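Local coordinates for protein adenosine deaminase (Burkholderia ambifaria, PDB 4GXW) that probably catalyses the zinc-dependent hydrolytic deamination of adenine, adenosine or a related purine, as a member of the adenosine and AMP deaminase family, at residues Ala136-Met141 with Asp180-Ile185; Glu100-Ala105 with Ile150-Ile155. All coordinates share one frame; numbering follows the deposited sequence.

Both contacts are helix-against-barrel packing in the TIM-barrel fold of this amidohydrolase. Contact 1 sets helix 130-148 against the approach to strand 184-188, and contact 2 sets helix 91-106 against the start of strand 151-159, its neighbour in the parallel sheet. Their centres are about 10 Å apart. Two probable backbone hydrogen bonds join them, Glu181 O to Leu154 N at 2.8 Å and Ala183 N to Leu154 O at 3.2 Å, while Met141 CE of contact 1 packs on Ala152 O of contact 2 at 3.5 Å. Neither belongs to the zinc site of His35, His37, His216 and Asp301; both lie where strands begin.

Contact 1 of 2, residues Ala136-Met141 with Asp180-Ile185; sequences AIVTGM and DEVAGI
Met141 and Glu181 carry this contact together with Val138: the methionine meets CB and CG of the glutamate, and the valine meets its carboxylate end. From helix 130-148 the Met141 chain runs out nearly straight and then turns at the thioether (chi3 71°), which swings its methyl onto the CB and CG methylenes of the glutamate: CE lies 3.6 Å from Glu181 CB and 3.8 Å from Glu181 CG. The sulfur stays slightly farther back, with SD 4.1 Å from the same CB, and the two side chains pass each other in opposite directions. One turn earlier, both branches of Val138 meet Glu181. CG1 touches the carboxylate end, 3.8 Å from Glu181 OE1 and 3.9 Å from Glu181 CD, while CG2 lies 4.2 Å from Glu181 CB and more loosely against Val182 CG2 at 4.4 Å. The valine and the glutamate cross at about a right angle. Glu181 can line both residues because its bend at chi2 (81°) turns the carboxylate aside, so that CB and CG stay with Met141 while CD and OE1 reach Val138 CG1. Its OE2 makes a salt bridge with Arg142, the residue following Met141. Beyond Glu181 the methionine also packs on Leu154, Phe115 and Leu102, and Val182 rests on Pro156 and Met174. With no hydrogen bond between them, the two segments bury 174 Å², mostly aliphatic contact plus the carboxylate end against Val138 CG1. The Arg142 salt bridge ties the loop to the same helix, and an arginine partner would be expected to favour the ionised form of Glu181.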
loop_
_atom_site.group_PDB
_atom_site.type_symbol
_atom_site.label_atom_id
_atom_site.label_comp_id
_atom_site.label_asym_id
_atom_site.label_seq_id
_atom_site.Cartn_x
_atom_site.Cartn_y
_atom_site.Cartn_z
ATOM N N ALA A 136 9.526 10.767 -15.429
ATOM C CA ALA A 136 8.737 11.789 -14.747
ATOM C C ALA A 136 8.453 11.393 -13.296
ATOM O O ALA A 136 8.563 12.211 -12.374
ATOM C CB ALA A 136 7.443 12.047 -15.492
ATOM N N ILE A 137 8.078 10.134 -13.084
ATOM C CA ILE A 137 7.844 9.668 -11.723
ATOM C C ILE A 137 9.122 9.763 -10.887
ATOM O O ILE A 137 9.090 10.213 -9.743
ATOM C CB ILE A 137 7.277 8.224 -11.707
ATOM C CG1 ILE A 137 5.883 8.203 -12.345
ATOM C CG2 ILE A 137 7.206 7.694 -10.274
ATOM C CD1 ILE A 137 5.350 6.814 -12.651
ATOM N N VAL A 138 10.242 9.351 -11.474
ATOM C CA VAL A 138 11.532 9.404 -10.790
ATOM C C VAL A 138 11.903 10.846 -10.416
ATOM O O VAL A 138 12.430 11.100 -9.332
ATOM C CB VAL A 138 12.640 8.723 -11.631
ATOM C CG1 VAL A 138 14.012 9.034 -11.078
ATOM C CG2 VAL A 138 12.412 7.212 -11.659
ATOM N N THR A 139 11.590 11.797 -11.292
ATOM C CA THR A 139 11.811 13.205 -10.981
ATOM C C THR A 139 10.990 13.626 -9.767
ATOM O O THR A 139 11.492 14.323 -8.876
ATOM C CB THR A 139 11.458 14.104 -12.167
ATOM O OG1 THR A 139 12.349 13.811 -13.252
ATOM C CG2 THR A 139 11.598 15.574 -11.801
ATOM N N GLY A 140 9.732 13.197 -9.730
ATOM C CA GLY A 140 8.873 13.498 -8.597
ATOM C C GLY A 140 9.455 12.921 -7.317
ATOM O O GLY A 140 9.450 13.586 -6.275
ATOM N N MET A 141 9.964 11.693 -7.394
ATOM C CA MET A 141 10.626 11.056 -6.252
ATOM C C MET A 141 11.852 11.831 -5.792
ATOM O O MET A 141 12.016 12.087 -4.599
ATOM C CB MET A 141 11.018 9.617 -6.597
ATOM C CG MET A 141 9.814 8.750 -6.914
ATOM S SD MET A 141 10.244 7.174 -7.663
ATOM C CE MET A 141 10.967 6.310 -6.282
ATOM N N ASP A 180 18.037 3.527 -9.985
ATOM C CA ASP A 180 18.129 3.081 -8.599
ATOM C C ASP A 180 16.784 3.140 -7.880
ATOM O O ASP A 180 16.522 2.353 -6.972
ATOM C CB ASP A 180 19.168 3.899 -7.829
ATOM C CG ASP A 180 20.594 3.590 -8.254
ATOM O OD1 ASP A 180 20.800 2.628 -9.026
ATOM O OD2 ASP A 180 21.511 4.309 -7.808
ATOM N N GLU A 181 15.932 4.071 -8.297
ATOM C CA GLU A 181 14.610 4.238 -7.697
ATOM C C GLU A 181 13.640 3.093 -7.985
ATOM O O GLU A 181 12.660 2.916 -7.257
ATOM C CB GLU A 181 13.977 5.542 -8.183
ATOM C CG GLU A 181 14.522 6.795 -7.528
ATOM C CD GLU A 181 15.835 7.272 -8.122
ATOM O OE1 GLU A 181 16.306 6.712 -9.144
ATOM O OE2 GLU A 181 16.408 8.229 -7.559
ATOM N N VAL A 182 13.890 2.332 -9.046
ATOM C CA VAL A 182 12.928 1.338 -9.505
ATOM C C VAL A 182 13.415 -0.042 -9.085
ATOM O O VAL A 182 14.393 -0.556 -9.628
ATOM C CB VAL A 182 12.732 1.440 -11.031
ATOM C CG1 VAL A 182 11.703 0.432 -11.512
ATOM C CG2 VAL A 182 12.307 2.857 -11.405
ATOM N N ALA A 183 12.726 -0.631 -8.113
ATOM C CA ALA A 183 13.279 -1.725 -7.321
ATOM C C ALA A 183 12.731 -3.118 -7.629
ATOM O O ALA A 183 13.382 -4.112 -7.320
ATOM C CB ALA A 183 13.103 -1.420 -5.841
ATOM N N GLY A 184 11.534 -3.200 -8.195
ATOM C CA GLY A 184 10.935 -4.499 -8.419
ATOM C C GLY A 184 9.547 -4.388 -8.982
ATOM O O GLY A 184 9.111 -3.277 -9.311
ATOM N N ILE A 185 8.865 -5.528 -9.082
ATOM C CA ILE A 185 7.514 -5.571 -9.631
ATOM C C ILE A 185 6.496 -6.082 -8.632
ATOM O O ILE A 185 6.829 -6.782 -7.671
ATOM C CB ILE A 185 7.409 -6.427 -10.927
ATOM C CG1 ILE A 185 7.727 -7.899 -10.636
ATOM C CG2 ILE A 185 8.283 -5.865 -12.028
ATOM C CD1 ILE A 185 7.219 -8.839 -11.711
#

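Contact 2 of 2, residues Glu100-Ala105 with Ile150-Ile155; sequences EYLEDA and IGARLI
Ala152 O takes a hydrogen bond from Arg153 NH1 at 2.9 Å, while the methyl of the same alanine points to Leu102 on helix 91-106. The N-H to O angle is 157°, and the donor stands well above the carbonyl plane, although the oxygen lies close to the plane of the guanidinium group. The arginine thus folds back onto its own strand and takes no part in the packing against the helix; its side chain touches Ala183 instead. Across the contact Leu102 is central. Both its methyls rest over the Ala152 methyl, with CD2 3.9 Å and CD1 4.1 Å from Ala152 CB. Its flank is taken by Ile150, which crosses it at about a right angle: Ile150 CG2 lies 4.0 Å from Leu102 CB. The isoleucine is extended, with CG1 anti to the backbone N (chi1 -178°), and this carries CD1 across the helix. CD1 comes to 3.7 Å from Leu102 O and 3.9 Å from Ala105 CB, which belong to residues about one turn apart on one face, and is also 4.0 Å from Leu102 CD2. Ala113 of strand 110-117, and Ala144 of helix 130-148, close in on Leu102 from outside the two segments, and Met141 meets Ala152. On the helix, Glu103 and Asp104 point away and pair with Arg43. The sorting is that of a TIM barrel: buried aliphatic groups fill the layer between helix and strand, and charge is left to other faces. No hydrogen bond spans the two segments, so the contact of Leu102 and Ala105 with Ile150 and Ala152 relies on van der Waals packing and burial of aliphatic surface.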
loop_
_atom_site.group_PDB
_atom_site.type_symbol
_atom_site.label_atom_id
_atom_site.label_comp_id
_atom_site.label_asym_id
_atom_site.label_seq_id
_atom_site.Cartn_x
_atom_site.Cartn_y
_atom_site.Cartn_z
ATOM N N GLU A 100 3.259 14.789 -4.942
ATOM C CA GLU A 100 2.226 15.126 -3.959
ATOM C C GLU A 100 1.927 13.975 -3.000
ATOM O O GLU A 100 1.686 14.204 -1.816
ATOM C CB GLU A 100 0.949 15.631 -4.648
ATOM C CG GLU A 100 1.174 16.957 -5.354
ATOM C CD GLU A 100 -0.065 17.561 -5.980
ATOM O OE1 GLU A 100 -1.147 16.935 -5.940
ATOM O OE2 GLU A 100 0.048 18.690 -6.522
ATOM N N TYR A 101 1.950 12.746 -3.501
ATOM C CA TYR A 101 1.796 11.580 -2.634
ATOM C C TYR A 101 2.925 11.548 -1.605
ATOM O O TYR A 101 2.677 11.416 -0.401
ATOM C CB TYR A 101 1.745 10.265 -3.433
ATOM C CG TYR A 101 2.124 9.075 -2.580
ATOM C CD1 TYR A 101 1.393 8.746 -1.439
ATOM C CD2 TYR A 101 3.245 8.316 -2.880
ATOM C CE1 TYR A 101 1.767 7.675 -0.632
ATOM C CE2 TYR A 101 3.626 7.246 -2.085
ATOM C CZ TYR A 101 2.887 6.930 -0.966
ATOM O OH TYR A 101 3.276 5.857 -0.188
ATOM N N LEU A 102 4.160 11.701 -2.067
ATOM C CA LEU A 102 5.304 11.614 -1.173
ATOM C C LEU A 102 5.310 12.758 -0.156
ATOM O O LEU A 102 5.686 12.557 1.004
ATOM C CB LEU A 102 6.624 11.519 -1.952
ATOM C CG LEU A 102 6.774 10.219 -2.748
ATOM C CD1 LEU A 102 7.909 10.298 -3.753
ATOM C CD2 LEU A 102 6.960 9.022 -1.821
ATOM N N GLU A 103 4.873 13.946 -0.571
ATOM C CA GLU A 103 4.695 15.055 0.369
ATOM C C GLU A 103 3.693 14.701 1.469
ATOM O O GLU A 103 3.937 14.930 2.652
ATOM C CB GLU A 103 4.224 16.313 -0.360
ATOM C CG GLU A 103 4.004 17.483 0.583
ATOM C CD GLU A 103 3.602 18.767 -0.118
ATOM O OE1 GLU A 103 3.153 18.713 -1.287
ATOM O OE2 GLU A 103 3.730 19.843 0.518
ATOM N N ASP A 104 2.557 14.140 1.069
ATOM C CA ASP A 104 1.527 13.760 2.032
ATOM C C ASP A 104 1.987 12.639 2.965
ATOM O O ASP A 104 1.676 12.666 4.163
ATOM C CB ASP A 104 0.226 13.372 1.324
ATOM C CG ASP A 104 -0.459 14.560 0.655
ATOM O OD1 ASP A 104 -0.199 15.722 1.050
ATOM O OD2 ASP A 104 -1.281 14.332 -0.262
ATOM N N ALA A 105 2.721 11.666 2.436
ATOM C CA ALA A 105 3.263 10.596 3.272
ATOM C C ALA A 105 4.281 11.152 4.275
ATOM O O ALA A 105 4.245 10.821 5.473
ATOM C CB ALA A 105 3.896 9.513 2.400
ATOM N N ILE A 150 12.017 12.430 2.358
ATOM C CA ILE A 150 11.449 11.089 2.305
ATOM C C ILE A 150 12.109 10.270 1.200
ATOM O O ILE A 150 12.264 10.758 0.074
ATOM C CB ILE A 150 9.910 11.131 2.101
ATOM C CG1 ILE A 150 9.308 9.727 2.087
ATOM C CG2 ILE A 150 9.520 11.908 0.826
ATOM C CD1 ILE A 150 7.777 9.732 2.067
ATOM N N GLY A 151 12.517 9.048 1.527
ATOM C CA GLY A 151 13.066 8.138 0.530
ATOM C C GLY A 151 11.956 7.336 -0.117
ATOM O O GLY A 151 10.873 7.175 0.458
ATOM N N ALA A 152 12.198 6.820 -1.319
ATOM C CA ALA A 152 11.137 6.099 -2.019
ATOM C C ALA A 152 11.666 5.097 -3.029
ATOM O O ALA A 152 12.785 5.243 -3.540
ATOM C CB ALA A 152 10.182 7.084 -2.710
ATOM N N ARG A 153 10.861 4.071 -3.298
ATOM C CA ARG A 153 11.079 3.188 -4.442
ATOM C C ARG A 153 9.799 3.081 -5.254
ATOM O O ARG A 153 8.692 3.122 -4.703
ATOM C CB ARG A 153 11.500 1.785 -4.000
ATOM C CG ARG A 153 12.759 1.727 -3.150
ATOM C CD ARG A 153 13.993 2.121 -3.946
ATOM N NE ARG A 153 15.213 2.000 -3.147
ATOM C CZ ARG A 153 15.654 2.928 -2.300
ATOM N NH1 ARG A 153 14.987 4.063 -2.132
ATOM N NH2 ARG A 153 16.774 2.719 -1.619
ATOM N N LEU A 154 9.967 2.921 -6.561
ATOM C CA LEU A 154 8.866 2.711 -7.493
ATOM C C LEU A 154 8.760 1.227 -7.826
ATOM O O LEU A 154 9.769 0.572 -8.104
ATOM C CB LEU A 154 9.119 3.502 -8.772
ATOM C CG LEU A 154 8.101 3.363 -9.906
ATOM C CD1 LEU A 154 6.724 3.807 -9.422
ATOM C CD2 LEU A 154 8.555 4.188 -11.103
ATOM N N ILE A 155 7.536 0.710 -7.802
ATOM C CA ILE A 155 7.266 -0.696 -8.081
ATOM C C ILE A 155 6.271 -0.776 -9.237
ATOM O O ILE A 155 5.052 -0.768 -9.032
ATOM C CB ILE A 155 6.727 -1.436 -6.832
ATOM C CG1 ILE A 155 7.691 -1.278 -5.650
ATOM C CG2 ILE A 155 6.485 -2.915 -7.140
ATOM C CD1 ILE A 155 7.158 -1.862 -4.335
#